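Local coordinates for protein fructose-bisphosphatase (Pyrococcus horikoshii, PDB 1VDW) that probably hydrolyses fructose 1,6-bisphosphate to fructose 6-phosphate and phosphate with the help of magnesium, at residues 6-10 with 112-116; 101-105 with 200-204; 122-126 with 180-184. All blocks are in the same frame, centred on the assembly; numbering follows the deposited sequence.

The three contacts lie on the large mixed sheet of the inositol monophosphatase fold, in which strands 100-107, 110-118 and 123-128 are consecutive antiparallel neighbours. Contact 1 sets helix 3-20 against strand 110-118, contact 2 sets helix 199-211 against strand 100-107, and contact 3 sets helix 175-184 against strand 123-128. Their centres are about 10 Å (1 and 2), about 12 Å (2 and 3) and about 13 Å (1 and 3) apart. Along the chain, contacts 1 and 2 interlock, contact 3 follows contact 1, and contact 3 is nested in the loop that contact 2 closes. Contact 2 holds one of the predicted magnesium ligands, while contact 3 extends to the dimer partner.

Contact 1. Residues 6-10 with 112-116; sequences WRKIA and IYAFI
A classic beta bulge marks strand 112-116: Ile112 (phi/psi -116/-16) and Tyr113 both face Ile105 of the neighbouring strand 100-107, so these successive residues both direct their CB toward helix 6-10. The helix runs nearly parallel to the strand, in the same N-to-C direction, at 14° with axes 9.5 Å apart, placing the CA atoms of Trp6 and Tyr113 at 7.5 Å and those of Ala10 and Phe115 at 7.3 Å. Beyond the bulge the strand is extended, and Phe115 again faces the helix. In the layered alpha/beta fold of inositol monophosphatases, helix 3-20 packs on this side of the large sheet, and helix 199-211 touches Ala114 and Ile116 from the other. Trp6 (chi1 m) packs CB on Tyr113 CD2 (3.7 Å) and NE1 near Ile112 CD1 (3.9 Å). Tyr113 (chi1 t) meets Arg7 CG through CE1 at 3.6 Å; its OH hydrogen-bonds Glu126, which also salt-bridges Arg7. Phe115 (chi1 p) presents a ring face to Ala10 CB, a CH-pi contact 3.8 Å from the centroid.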
loop_
_atom_site.group_PDB
_atom_site.type_symbol
_atom_site.label_atom_id
_atom_site.label_comp_id
_atom_site.label_asym_id
_atom_site.label_seq_id
_atom_site.Cartn_x
_atom_site.Cartn_y
_atom_site.Cartn_z
ATOM N N TRP A 6 -25.774 -10.540 12.448
ATOM C CA TRP A 6 -25.043 -9.958 11.328
ATOM C C TRP A 6 -23.568 -10.339 11.405
ATOM O O TRP A 6 -22.908 -10.523 10.382
ATOM C CB TRP A 6 -25.201 -8.436 11.312
ATOM C CG TRP A 6 -26.575 -8.000 10.906
ATOM C CD1 TRP A 6 -27.493 -7.341 11.678
ATOM C CD2 TRP A 6 -27.205 -8.227 9.640
ATOM N NE1 TRP A 6 -28.651 -7.144 10.970
ATOM C CE2 TRP A 6 -28.503 -7.672 9.716
ATOM C CE3 TRP A 6 -26.796 -8.834 8.446
ATOM C CZ2 TRP A 6 -29.401 -7.720 8.643
ATOM C CZ3 TRP A 6 -27.691 -8.880 7.376
ATOM C CH2 TRP A 6 -28.977 -8.321 7.484
ATOM N N ARG A 7 -23.051 -10.467 12.622
ATOM C CA ARG A 7 -21.656 -10.840 12.792
ATOM C C ARG A 7 -21.439 -12.271 12.294
ATOM O O ARG A 7 -20.376 -12.604 11.772
ATOM C CB ARG A 7 -21.248 -10.680 14.260
ATOM C CG ARG A 7 -21.449 -9.252 14.772
ATOM C CD ARG A 7 -20.963 -9.055 16.197
ATOM N NE ARG A 7 -19.506 -9.025 16.296
ATOM C CZ ARG A 7 -18.844 -8.805 17.427
ATOM N NH1 ARG A 7 -19.509 -8.595 18.556
ATOM N NH2 ARG A 7 -17.518 -8.782 17.430
ATOM N N LYS A 8 -22.460 -13.114 12.440
ATOM C CA LYS A 8 -22.379 -14.497 11.967
ATOM C C LYS A 8 -22.291 -14.472 10.441
ATOM O O LYS A 8 -21.553 -15.244 9.826
ATOM C CB LYS A 8 -23.621 -15.281 12.421
ATOM C CG LYS A 8 -23.654 -16.761 12.027
ATOM C CD LYS A 8 -24.262 -16.993 10.648
ATOM C CE LYS A 8 -24.381 -18.485 10.343
ATOM N NZ LYS A 8 -24.980 -18.744 9.003
ATOM N N ILE A 9 -23.047 -13.569 9.830
ATOM C CA ILE A 9 -23.035 -13.435 8.382
ATOM C C ILE A 9 -21.653 -12.980 7.902
ATOM O O ILE A 9 -21.174 -13.426 6.859
ATOM C CB ILE A 9 -24.118 -12.434 7.922
ATOM C CG1 ILE A 9 -25.500 -12.998 8.267
ATOM C CG2 ILE A 9 -23.995 -12.171 6.427
ATOM C CD1 ILE A 9 -26.649 -12.105 7.888
ATOM N N ALA A 10 -21.014 -12.104 8.671
ATOM C CA ALA A 10 -19.685 -11.619 8.308
ATOM C C ALA A 10 -18.722 -12.800 8.210
ATOM O O ALA A 10 -17.900 -12.875 7.294
ATOM C CB ALA A 10 -19.189 -10.619 9.344
ATOM N N ILE A 112 -26.269 0.106 12.025
ATOM C CA ILE A 112 -26.198 -0.714 13.228
ATOM C C ILE A 112 -24.989 -1.636 13.282
ATOM O O ILE A 112 -24.642 -2.140 14.346
ATOM C CB ILE A 112 -27.476 -1.569 13.400
ATOM C CG1 ILE A 112 -27.701 -2.433 12.156
ATOM C CG2 ILE A 112 -28.676 -0.659 13.643
ATOM C CD1 ILE A 112 -28.795 -3.468 12.316
ATOM N N TYR A 113 -24.340 -1.845 12.141
ATOM C CA TYR A 113 -23.178 -2.721 12.090
ATOM C C TYR A 113 -22.460 -2.571 10.763
ATOM O O TYR A 113 -23.082 -2.351 9.729
ATOM C CB TYR A 113 -23.618 -4.178 12.252
ATOM C CG TYR A 113 -22.501 -5.190 12.138
ATOM C CD1 TYR A 113 -21.539 -5.308 13.135
ATOM C CD2 TYR A 113 -22.417 -6.035 11.037
ATOM C CE1 TYR A 113 -20.517 -6.251 13.038
ATOM C CE2 TYR A 113 -21.405 -6.977 10.928
ATOM C CZ TYR A 113 -20.460 -7.081 11.930
ATOM O OH TYR A 113 -19.464 -8.023 11.820
ATOM N N ALA A 114 -21.141 -2.693 10.806
ATOM C CA ALA A 114 -20.337 -2.625 9.603
ATOM C C ALA A 114 -19.073 -3.427 9.825
ATOM O O ALA A 114 -18.592 -3.556 10.957
ATOM C CB ALA A 114 -19.980 -1.181 9.276
ATOM N N PHE A 115 -18.548 -4.001 8.752
ATOM C CA PHE A 115 -17.302 -4.734 8.864
ATOM C C PHE A 115 -16.499 -4.565 7.595
ATOM O O PHE A 115 -17.036 -4.293 6.517
ATOM C CB PHE A 115 -17.533 -6.233 9.168
ATOM C CG PHE A 115 -17.909 -7.074 7.971
ATOM C CD1 PHE A 115 -16.931 -7.581 7.118
ATOM C CD2 PHE A 115 -19.238 -7.400 7.729
ATOM C CE1 PHE A 115 -17.274 -8.407 6.045
ATOM C CE2 PHE A 115 -19.587 -8.224 6.659
ATOM C CZ PHE A 115 -18.604 -8.728 5.819
ATOM N N ILE A 116 -15.191 -4.671 7.765
ATOM C CA ILE A 116 -14.250 -4.610 6.663
ATOM C C ILE A 116 -13.317 -5.786 6.904
ATOM O O ILE A 116 -12.740 -5.922 7.984
ATOM C CB ILE A 116 -13.437 -3.293 6.660
ATOM C CG1 ILE A 116 -14.347 -2.132 6.251
ATOM C CG2 ILE A 116 -12.246 -3.400 5.692
ATOM C CD1 ILE A 116 -13.724 -0.757 6.441
#

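Contact 2. Residues 101-105 with 200-204; sequences VSVAI and TDIAA
Strand 101-105 is regularly extended, and helix 200-204 crosses it at 71° with the axes only 6.7 Å apart; Ala104 and Ala204 bring their CA atoms to 4.6 Å. The helical turn is stretched at Ile202 (phi/psi -108/-10), so that Thr200 O and Ala204 N stand 5.5 Å apart, with a water inserted between them. This close approach relies on small residues. Ala104 CB lies 3.6 Å from Ala203 CB and 3.7 Å from Ala204 N, while Ala204 CB reaches Val103 O at 3.5 Å and Ser102 OG at 3.1 Å. Ser102 (chi1 t) points toward the helix, but no direct hydrogen bond joins the segments; two waters do so. Water 1 donates to Ser102 OG and to Asp201 O, both at 2.8 Å. Water 2 accepts from Ser102 OG at 2.7 Å, donates to Thr200 O at 2.8 Å and takes a weak bond from Ala204 N at 3.4 Å. Asp201, a predicted ligand of the catalytic magnesium, turns its CB away from the strand; its OD1 comes close to Asp84, another predicted ligand, and its OD2 accepts from Arg198 N. An aspartate in the first turn of a helix, followed after one residue by two alanines (Asp-Ile-Ala-Ala), is consistent with the C-terminal sequence motif of the family. Helix 199-211 lies on this side of the large sheet, with Ala203 on Val82 of strand 79-84 and Ala204 on Ala114 and Ile116 of strand 110-118; helix 45-60 covers Val101 and Val103 on the opposite side.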
loop_
_atom_site.group_PDB
_atom_site.type_symbol
_atom_site.label_atom_id
_atom_site.label_comp_id
_atom_site.label_asym_id
_atom_site.label_seq_id
_atom_site.Cartn_x
_atom_site.Cartn_y
_atom_site.Cartn_z
ATOM N N VAL A 101 -13.139 -6.503 1.742
ATOM C CA VAL A 101 -14.580 -6.636 1.574
ATOM C C VAL A 101 -15.139 -5.587 2.537
ATOM O O VAL A 101 -14.700 -5.504 3.688
ATOM C CB VAL A 101 -15.086 -8.018 2.007
ATOM C CG1 VAL A 101 -16.609 -8.061 1.927
ATOM C CG2 VAL A 101 -14.485 -9.088 1.118
ATOM N N SER A 102 -16.098 -4.794 2.071
ATOM C CA SER A 102 -16.688 -3.726 2.883
ATOM C C SER A 102 -18.209 -3.858 2.935
ATOM O O SER A 102 -18.865 -3.858 1.894
ATOM C CB SER A 102 -16.301 -2.370 2.277
ATOM O OG SER A 102 -16.925 -1.290 2.948
ATOM N N VAL A 103 -18.763 -3.964 4.142
ATOM C CA VAL A 103 -20.208 -4.113 4.311
ATOM C C VAL A 103 -20.743 -3.247 5.444
ATOM O O VAL A 103 -20.244 -3.306 6.564
ATOM C CB VAL A 103 -20.582 -5.585 4.634
ATOM C CG1 VAL A 103 -22.063 -5.689 4.981
ATOM C CG2 VAL A 103 -20.260 -6.481 3.458
ATOM N N ALA A 104 -21.763 -2.442 5.146
ATOM C CA ALA A 104 -22.404 -1.598 6.152
ATOM C C ALA A 104 -23.885 -1.983 6.187
ATOM O O ALA A 104 -24.539 -2.060 5.145
ATOM C CB ALA A 104 -22.248 -0.130 5.795
ATOM N N ILE A 105 -24.390 -2.236 7.390
ATOM C CA ILE A 105 -25.781 -2.643 7.596
ATOM C C ILE A 105 -26.583 -1.529 8.241
ATOM O O ILE A 105 -26.203 -0.997 9.286
ATOM C CB ILE A 105 -25.874 -3.864 8.523
ATOM C CG1 ILE A 105 -24.906 -4.954 8.060
ATOM C CG2 ILE A 105 -27.305 -4.383 8.554
ATOM C CD1 ILE A 105 -25.237 -5.554 6.731
ATOM N N THR A 200 -20.997 3.363 -1.639
ATOM C CA THR A 200 -20.686 1.949 -1.452
ATOM C C THR A 200 -19.218 1.718 -1.087
ATOM O O THR A 200 -18.883 0.746 -0.400
ATOM C CB THR A 200 -21.023 1.142 -2.725
ATOM O OG1 THR A 200 -20.454 1.791 -3.870
ATOM C CG2 THR A 200 -22.533 1.046 -2.905
ATOM N N ASP A 201 -18.344 2.613 -1.541
ATOM C CA ASP A 201 -16.916 2.496 -1.256
ATOM C C ASP A 201 -16.571 2.852 0.181
ATOM O O ASP A 201 -15.692 2.243 0.793
ATOM C CB ASP A 201 -16.093 3.441 -2.139
ATOM C CG ASP A 201 -16.137 3.081 -3.603
ATOM O OD1 ASP A 201 -16.031 1.883 -3.933
ATOM O OD2 ASP A 201 -16.251 4.014 -4.431
ATOM N N ILE A 202 -17.276 3.839 0.720
ATOM C CA ILE A 202 -16.963 4.349 2.044
ATOM C C ILE A 202 -17.886 4.051 3.212
ATOM O O ILE A 202 -17.526 4.321 4.352
ATOM C CB ILE A 202 -16.813 5.884 1.993
ATOM C CG1 ILE A 202 -18.154 6.521 1.614
ATOM C CG2 ILE A 202 -15.750 6.271 0.971
ATOM C CD1 ILE A 202 -18.180 8.031 1.746
ATOM N N ALA A 203 -19.063 3.501 2.948
ATOM C CA ALA A 203 -20.018 3.261 4.019
ATOM C C ALA A 203 -19.468 2.573 5.263
ATOM O O ALA A 203 -19.550 3.113 6.363
ATOM C CB ALA A 203 -21.219 2.492 3.479
ATOM N N ALA A 204 -18.901 1.385 5.099
ATOM C CA ALA A 204 -18.378 0.662 6.250
ATOM C C ALA A 204 -17.217 1.396 6.914
ATOM O O ALA A 204 -17.139 1.475 8.138
ATOM C CB ALA A 204 -17.944 -0.741 5.836
HETATM O O HOH W 1 -15.841 1.258 3.389
HETATM O O HOH W 2 -19.378 -0.349 2.176
#

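Contact 3. Residues 122-126 with 180-184; sequences ERLYE and AYLAR
Two arginines meet here despite their like charges: their guanidinium groups are steeply inclined to each other, each with an atom of the other over one face, and Arg123 NH1 and Arg184 NH2, both donors, lie 3.2 Å apart without bonding. Both side chains are extended at chi2 and chi3 (t), but Arg123 has chi1 m and chi4 163°, Arg184 chi1 p and chi4 76°. Between strand and helix stands Tyr125 (chi1 m). One face of its ring receives Ala180 CB, 3.6 Å from the centroid and 8° off the normal, a well-centred CH-pi contact, and its OH accepts a hydrogen bond from Arg184 NE (3.1 Å, 160°). Tyr181 starts out away from the strand, but chi1 m and chi2 -5° bring its ring edge back to Tyr125 OH, 3.5 Å from Tyr181 CE1; the same CE1 lies 3.9 Å from Arg123 NH1. Glu118 salt-bridges Arg123 and hydrogen-bonds both tyrosine hydroxyls. The backbone has Glu122 in the left-handed region (50/46), where Glu122 and Arg123 form a G1 beta bulge opposite Glu118, before the extended strand 123-126. Helix 180-184 crosses that strand at 75°, axes 10.1 Å apart, with the CA atoms of Tyr125 and Ala180 7.1 Å from each other. Arg123 and Arg184 also bond to the carbonyl oxygens of Gly95 and Asn94 of the second subunit, tying the pair into the homodimer interface. Helix 175-184 packs on the large sheet beside strands 132-135 and 138-140, where Arg184 touches Leu135 and Ile140.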
loop_
_atom_site.group_PDB
_atom_site.type_symbol
_atom_site.label_atom_id
_atom_site.label_comp_id
_atom_site.label_asym_id
_atom_site.label_seq_id
_atom_site.Cartn_x
_atom_site.Cartn_y
_atom_site.Cartn_z
ATOM N N GLU A 122 -5.549 -11.475 7.522
ATOM C CA GLU A 122 -6.607 -12.115 8.305
ATOM C C GLU A 122 -7.223 -11.197 9.348
ATOM O O GLU A 122 -7.434 -11.594 10.493
ATOM C CB GLU A 122 -6.043 -13.365 8.988
ATOM C CG GLU A 122 -5.520 -14.408 8.006
ATOM C CD GLU A 122 -4.835 -15.582 8.684
ATOM O OE1 GLU A 122 -5.352 -16.067 9.709
ATOM O OE2 GLU A 122 -3.781 -16.029 8.182
ATOM N N ARG A 123 -7.532 -9.971 8.947
ATOM C CA ARG A 123 -8.105 -8.996 9.863
ATOM C C ARG A 123 -9.567 -8.689 9.637
ATOM O O ARG A 123 -9.984 -8.394 8.513
ATOM C CB ARG A 123 -7.355 -7.673 9.772
ATOM C CG ARG A 123 -5.982 -7.665 10.350
ATOM C CD ARG A 123 -5.384 -6.311 10.035
ATOM N NE ARG A 123 -3.986 -6.215 10.405
ATOM C CZ ARG A 123 -3.156 -5.281 9.952
ATOM N NH1 ARG A 123 -3.577 -4.345 9.095
ATOM N NH2 ARG A 123 -1.894 -5.287 10.357
ATOM N N LEU A 124 -10.345 -8.735 10.709
ATOM C CA LEU A 124 -11.754 -8.393 10.615
ATOM C C LEU A 124 -12.003 -7.149 11.454
ATOM O O LEU A 124 -11.889 -7.191 12.681
ATOM C CB LEU A 124 -12.655 -9.528 11.118
ATOM C CG LEU A 124 -14.157 -9.193 11.092
ATOM C CD1 LEU A 124 -14.602 -8.934 9.663
ATOM C CD2 LEU A 124 -14.967 -10.336 11.695
ATOM N N TYR A 125 -12.299 -6.035 10.785
ATOM C CA TYR A 125 -12.610 -4.782 11.464
ATOM C C TYR A 125 -14.125 -4.724 11.579
ATOM O O TYR A 125 -14.836 -5.006 10.611
ATOM C CB TYR A 125 -12.164 -3.570 10.642
ATOM C CG TYR A 125 -10.685 -3.459 10.377
ATOM C CD1 TYR A 125 -9.889 -2.599 11.129
ATOM C CD2 TYR A 125 -10.089 -4.181 9.342
ATOM C CE1 TYR A 125 -8.527 -2.453 10.848
ATOM C CE2 TYR A 125 -8.737 -4.044 9.056
ATOM C CZ TYR A 125 -7.967 -3.181 9.810
ATOM O OH TYR A 125 -6.628 -3.035 9.510
ATOM N N GLU A 126 -14.612 -4.353 12.758
ATOM C CA GLU A 126 -16.044 -4.247 12.974
ATOM C C GLU A 126 -16.389 -2.930 13.643
ATOM O O GLU A 126 -15.649 -2.430 14.490
ATOM C CB GLU A 126 -16.548 -5.400 13.846
ATOM C CG GLU A 126 -16.373 -6.769 13.225
ATOM C CD GLU A 126 -16.827 -7.873 14.154
ATOM O OE1 GLU A 126 -17.956 -8.385 13.976
ATOM O OE2 GLU A 126 -16.057 -8.214 15.071
ATOM N N ALA A 180 -10.092 2.061 7.608
ATOM C CA ALA A 180 -9.906 1.118 8.706
ATOM C C ALA A 180 -8.582 1.424 9.414
ATOM O O ALA A 180 -8.479 1.312 10.638
ATOM C CB ALA A 180 -9.901 -0.316 8.177
ATOM N N TYR A 181 -7.567 1.796 8.639
ATOM C CA TYR A 181 -6.266 2.124 9.211
ATOM C C TYR A 181 -6.396 3.365 10.083
ATOM O O TYR A 181 -5.787 3.446 11.149
ATOM C CB TYR A 181 -5.229 2.359 8.111
ATOM C CG TYR A 181 -4.786 1.111 7.368
ATOM C CD1 TYR A 181 -5.224 -0.163 7.741
ATOM C CD2 TYR A 181 -3.928 1.215 6.276
ATOM C CE1 TYR A 181 -4.818 -1.304 7.033
ATOM C CE2 TYR A 181 -3.521 0.091 5.568
ATOM C CZ TYR A 181 -3.969 -1.160 5.951
ATOM O OH TYR A 181 -3.562 -2.253 5.221
ATOM N N LEU A 182 -7.177 4.337 9.622
ATOM C CA LEU A 182 -7.416 5.540 10.409
ATOM C C LEU A 182 -8.099 5.133 11.719
ATOM O O LEU A 182 -7.734 5.602 12.802
ATOM C CB LEU A 182 -8.325 6.495 9.634
ATOM C CG LEU A 182 -8.918 7.677 10.405
ATOM C CD1 LEU A 182 -7.813 8.616 10.863
ATOM C CD2 LEU A 182 -9.912 8.400 9.511
ATOM N N ALA A 183 -9.071 4.233 11.610
ATOM C CA ALA A 183 -9.832 3.774 12.762
ATOM C C ALA A 183 -8.996 3.121 13.852
ATOM O O ALA A 183 -9.329 3.225 15.034
ATOM C CB ALA A 183 -10.927 2.819 12.309
ATOM N N ARG A 184 -7.916 2.440 13.480
ATOM C CA ARG A 184 -7.104 1.783 14.499
ATOM C C ARG A 184 -5.817 2.521 14.844
ATOM O O ARG A 184 -5.002 2.025 15.621
ATOM C CB ARG A 184 -6.798 0.332 14.106
ATOM C CG ARG A 184 -5.905 0.156 12.897
ATOM C CD ARG A 184 -5.576 -1.322 12.685
ATOM N NE ARG A 184 -4.788 -1.535 11.474
ATOM C CZ ARG A 184 -3.490 -1.273 11.365
ATOM N NH1 ARG A 184 -2.814 -0.798 12.400
ATOM N NH2 ARG A 184 -2.875 -1.447 10.206
#